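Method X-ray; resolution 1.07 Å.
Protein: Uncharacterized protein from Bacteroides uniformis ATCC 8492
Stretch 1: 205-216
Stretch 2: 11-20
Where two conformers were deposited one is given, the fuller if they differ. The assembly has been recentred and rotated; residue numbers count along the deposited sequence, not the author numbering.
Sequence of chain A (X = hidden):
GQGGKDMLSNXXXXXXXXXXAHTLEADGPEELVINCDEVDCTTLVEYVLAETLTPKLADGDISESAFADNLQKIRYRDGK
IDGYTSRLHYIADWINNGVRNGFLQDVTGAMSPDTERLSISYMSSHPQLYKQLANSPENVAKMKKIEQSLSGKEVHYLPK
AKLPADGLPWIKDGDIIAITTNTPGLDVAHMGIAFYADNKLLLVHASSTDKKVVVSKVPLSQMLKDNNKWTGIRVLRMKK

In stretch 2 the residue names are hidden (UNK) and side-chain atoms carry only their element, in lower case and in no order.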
# COMPACT_ATOMS: atom_id res chain seq x y z
N HIS A 205 6.84 8.04 4.25
CA HIS A 205 5.84 7.13 4.78
C HIS A 205 5.20 7.67 6.04
O HIS A 205 5.76 8.52 6.73
CB HIS A 205 6.44 5.74 5.01
CG HIS A 205 7.43 5.68 6.14
ND1 HIS A 205 7.25 4.83 7.20
CD2 HIS A 205 8.58 6.35 6.37
CE1 HIS A 205 8.25 4.97 8.04
NE2 HIS A 205 9.07 5.90 7.57
N ALA A 206 4.01 7.16 6.33
CA ALA A 206 3.32 7.45 7.58
C ALA A 206 3.85 6.53 8.65
O ALA A 206 3.64 5.32 8.60
CB ALA A 206 1.82 7.31 7.42
N SER A 207 4.56 7.13 9.61
CA SER A 207 5.26 6.40 10.67
C SER A 207 4.44 6.43 11.96
O SER A 207 4.20 7.48 12.52
CB SER A 207 6.61 7.06 10.93
OG SER A 207 7.18 6.56 12.14
N SER A 208 4.02 5.26 12.43
CA SER A 208 3.29 5.19 13.70
C SER A 208 4.18 5.59 14.88
O SER A 208 3.69 6.17 15.85
CB SER A 208 2.71 3.79 13.93
OG SER A 208 3.72 2.81 14.03
N THR A 209 5.48 5.30 14.80
CA THR A 209 6.40 5.64 15.88
C THR A 209 6.64 7.15 15.97
O THR A 209 6.61 7.74 17.05
CB THR A 209 7.75 4.92 15.70
OG1 THR A 209 7.52 3.52 15.48
CG2 THR A 209 8.62 5.10 16.92
N ASP A 210 6.86 7.79 14.81
CA ASP A 210 7.05 9.24 14.80
C ASP A 210 5.73 9.98 14.85
O ASP A 210 5.71 11.20 15.04
CB ASP A 210 7.86 9.68 13.58
CG ASP A 210 9.32 9.29 13.67
OD1 ASP A 210 9.89 9.32 14.79
OD2 ASP A 210 9.90 8.95 12.62
N LYS A 211 4.62 9.25 14.69
CA LYS A 211 3.28 9.80 14.80
C LYS A 211 2.94 10.77 13.68
O LYS A 211 2.04 11.60 13.83
CB LYS A 211 3.07 10.45 16.18
CG LYS A 211 3.34 9.52 17.35
CD LYS A 211 3.19 10.25 18.67
CE LYS A 211 3.16 9.30 19.85
NZ LYS A 211 4.44 8.55 20.01
N LYS A 212 3.62 10.66 12.54
CA LYS A 212 3.39 11.56 11.42
C LYS A 212 4.06 11.03 10.17
O LYS A 212 4.82 10.06 10.22
CB LYS A 212 3.92 12.97 11.74
CG LYS A 212 5.44 13.05 11.85
CD LYS A 212 5.90 14.33 12.54
CE LYS A 212 7.41 14.39 12.59
NZ LYS A 212 7.89 15.49 13.44
N VAL A 213 3.78 11.68 9.04
CA VAL A 213 4.44 11.37 7.78
C VAL A 213 5.84 11.97 7.79
O VAL A 213 6.02 13.16 8.10
CB VAL A 213 3.63 11.92 6.59
CG1 VAL A 213 4.34 11.66 5.28
CG2 VAL A 213 2.23 11.33 6.57
N VAL A 214 6.83 11.14 7.47
CA VAL A 214 8.24 11.50 7.54
C VAL A 214 8.99 11.04 6.29
O VAL A 214 8.54 10.17 5.55
CB VAL A 214 8.94 10.87 8.76
CG1 VAL A 214 8.26 11.29 10.05
CG2 VAL A 214 8.99 9.34 8.65
N VAL A 215 10.16 11.64 6.10
CA VAL A 215 11.23 11.05 5.31
C VAL A 215 12.03 10.18 6.28
O VAL A 215 12.46 10.65 7.33
CB VAL A 215 12.17 12.14 4.72
CG1 VAL A 215 13.35 11.49 4.03
CG2 VAL A 215 11.42 13.06 3.79
N SER A 216 12.24 8.92 5.94
CA SER A 216 12.97 8.04 6.83
C SER A 216 14.37 8.57 7.12
O SER A 216 15.05 9.11 6.25
CB SER A 216 13.02 6.62 6.27
OG SER A 216 13.72 6.54 5.05
N UNK A 11 3.71 13.19 -2.46
CA UNK A 11 4.00 12.57 -1.18
C UNK A 11 4.67 13.53 -0.21
O UNK A 11 4.32 13.58 0.97
N UNK A 12 5.63 14.32 -0.70
CA UNK A 12 6.34 15.31 0.12
C UNK A 12 5.38 16.33 0.71
O UNK A 12 5.60 16.83 1.81
c UNK A 12 8.64 15.03 -0.92
c UNK A 12 9.26 14.50 0.36
c UNK A 12 7.46 15.99 -0.71
c UNK A 12 7.93 17.31 -0.06
N UNK A 13 4.30 16.65 -0.01
CA UNK A 13 3.26 17.56 0.49
C UNK A 13 2.61 17.09 1.77
O UNK A 13 2.03 17.90 2.50
c UNK A 13 1.36 18.83 -2.66
c UNK A 13 1.81 19.18 -4.05
c UNK A 13 2.13 17.76 -0.52
n UNK A 13 0.70 19.06 -5.05
c UNK A 13 2.53 18.55 -1.74
N UNK A 14 2.67 15.79 2.05
CA UNK A 14 2.10 15.22 3.28
C UNK A 14 3.07 15.19 4.46
O UNK A 14 2.68 14.76 5.54
c UNK A 14 0.23 13.78 2.36
c UNK A 14 -0.95 13.64 3.10
c UNK A 14 -1.14 13.96 0.38
c UNK A 14 -2.19 13.63 2.49
c UNK A 14 0.11 13.94 0.99
o UNK A 14 -3.53 13.83 0.56
c UNK A 14 1.57 13.80 3.03
c UNK A 14 -2.29 13.81 1.14
N UNK A 15 4.31 15.66 4.30
CA UNK A 15 5.20 15.65 5.45
C UNK A 15 4.53 16.37 6.61
O UNK A 15 3.89 17.41 6.43
c UNK A 15 7.44 15.48 4.18
c UNK A 15 8.69 16.26 3.87
c UNK A 15 7.83 14.13 4.77
c UNK A 15 6.56 16.28 5.14
N UNK A 16 4.69 15.80 7.80
CA UNK A 16 4.20 16.32 9.07
C UNK A 16 2.72 16.10 9.32
O UNK A 16 2.24 16.41 10.41
c UNK A 16 6.13 17.96 9.23
o UNK A 16 6.63 18.89 8.56
o UNK A 16 6.82 17.14 9.88
c UNK A 16 4.63 17.79 9.27
N UNK A 17 1.99 15.53 8.35
CA UNK A 17 0.60 15.18 8.60
C UNK A 17 0.57 14.09 9.68
O UNK A 17 1.33 13.12 9.60
c UNK A 17 -1.46 14.09 7.62
c UNK A 17 -0.09 14.70 7.32
c UNK A 17 -0.24 15.86 6.34
N UNK A 18 -0.30 14.23 10.69
CA UNK A 18 -0.33 13.22 11.75
C UNK A 18 -0.73 11.82 11.31
O UNK A 18 -1.57 11.64 10.43
c UNK A 18 -1.12 15.41 11.04
c UNK A 18 -1.35 13.79 12.75
c UNK A 18 -1.33 15.28 12.53
N UNK A 19 -0.12 10.84 11.96
CA UNK A 19 -0.50 9.45 11.86
C UNK A 19 -1.68 9.17 12.78
O UNK A 19 -1.61 9.44 13.99
o UNK A 19 -0.37 3.04 11.35
c UNK A 19 0.67 8.55 12.26
c UNK A 19 -0.10 4.38 11.56
c UNK A 19 0.40 7.09 12.02
c UNK A 19 -0.41 6.36 12.88
c UNK A 19 0.71 5.08 10.70
c UNK A 19 0.96 6.43 10.94
c UNK A 19 -0.67 5.01 12.65
N UNK A 20 -2.76 8.63 12.23
CA UNK A 20 -3.90 8.18 13.02
C UNK A 20 -4.39 6.89 12.41
O UNK A 20 -4.64 6.81 11.22
c UNK A 20 -4.56 10.56 13.54
c UNK A 20 -6.20 8.72 13.89
c UNK A 20 -5.04 9.21 13.03
O HOH W 1 8.00 14.89 8.96
O HOH W 2 8.96 17.81 11.38
O HOH W 3 5.89 17.87 12.85

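Position 11 has no side-chain atoms and nothing to touch stretch 1 with, so it is glycine, Gly11; its phi/psi of -65/-42 is helical, and its O accepts a 3.0 Å bond from the N of position 14.

Position 12 carries four carbons, forked at the first, with one arm two carbons long whose end reaches Val215. That pattern is isoleucine. CA-to-CB of Ile12 points away from stretch 1, yet the end comes nearer, CD1 lying 4.3 Å from Val215 CG2.

Position 13 shows four carbons in a row ending in nitrogen, none touching stretch 1: the signature of lysine, Lys13.

Position 14 has one carbon near Val213, then a six-carbon ring bearing an oxygen: tyrosine. The ring of Tyr14 leads away, and the contact falls to atoms near the backbone: its O is 3.2 Å from Val213 CB, and its CB is 4.2 Å from Val213 CG1.

Position 15 has four carbons forked at the second, packed against Val213 and Val215, hence leucine. The chi1 m, chi2 t rotamer of Leu15 brings CD2 to 3.9 Å from Val215 CG2 and 4.3 Å from Val213 CG1. Its N bonds to Ile12 O at 3.0 Å, across a type I turn from Ile12 to Leu15.

Position 16 has two carbons, the second carrying two oxygens, with one oxygen near the end of the Lys212 side chain. A carboxylate on so short a stem is aspartate. Asp16 has a positive phi (78°), as expected at the third place of the type II turn that runs from Tyr14 to position 17. Its OD1 lies 4.1 Å from Lys212 NZ, too far for a salt bridge, but two waters each link these atoms, both accepting from Lys212 NZ and donating to Asp16 OD1, one of them through a weak bond of 3.2 Å from its O to Asp16 OD1. A third water donates to Asp16 OD1 (2.7 Å from the water O) and to Val213 O (2.8 Å from the same O).

Position 17 has one carbon carrying two more, set against Val213, which gives valine. Val17 CB lies 4.2 Å from Val213 CG2, and its N closes the type II turn on Tyr14 O at 3.0 Å.

Position 18 has three carbons closing a ring onto the backbone N, its CA near Lys211, which defines proline. Pro18 has no N-H to donate; its CA approaches Lys211 O at 3.5 Å, a CA-H...O contact.

Position 19 again shows one carbon and a six-carbon ring with an oxygen, the ring lying against Ala206 and Ser208, so tyrosine. CA-to-CB of Tyr19 points toward stretch 1. Ser208 CB sits 3.9 Å from the ring centroid, 17° off the normal, a CH-pi contact over the face; Ala206 O is at the edge, 3.6 Å from CE2.

Position 20 has one carbon carrying two, pointing away without contact, again valine, Val20.

The contact is built on three backbone hydrogen bonds: Asp16 N to Val213 O (3.0 Å, 172°), Val213 N to Val17 O (2.9 Å, 151°) and Tyr19 N to Lys211 O (3.0 Å, 175°). The last two flank a single beta bridge, Lys212 with Pro18, whose CA atoms are 4.1 Å apart; the first extends the pairing into the turn. Apolar packing around Val213 and Val215 and the Tyr19 ring against Ala206 and Ser208 complete the 578 Å² of buried surface.

Stretch 2 11-20: GIKYLDVPYV
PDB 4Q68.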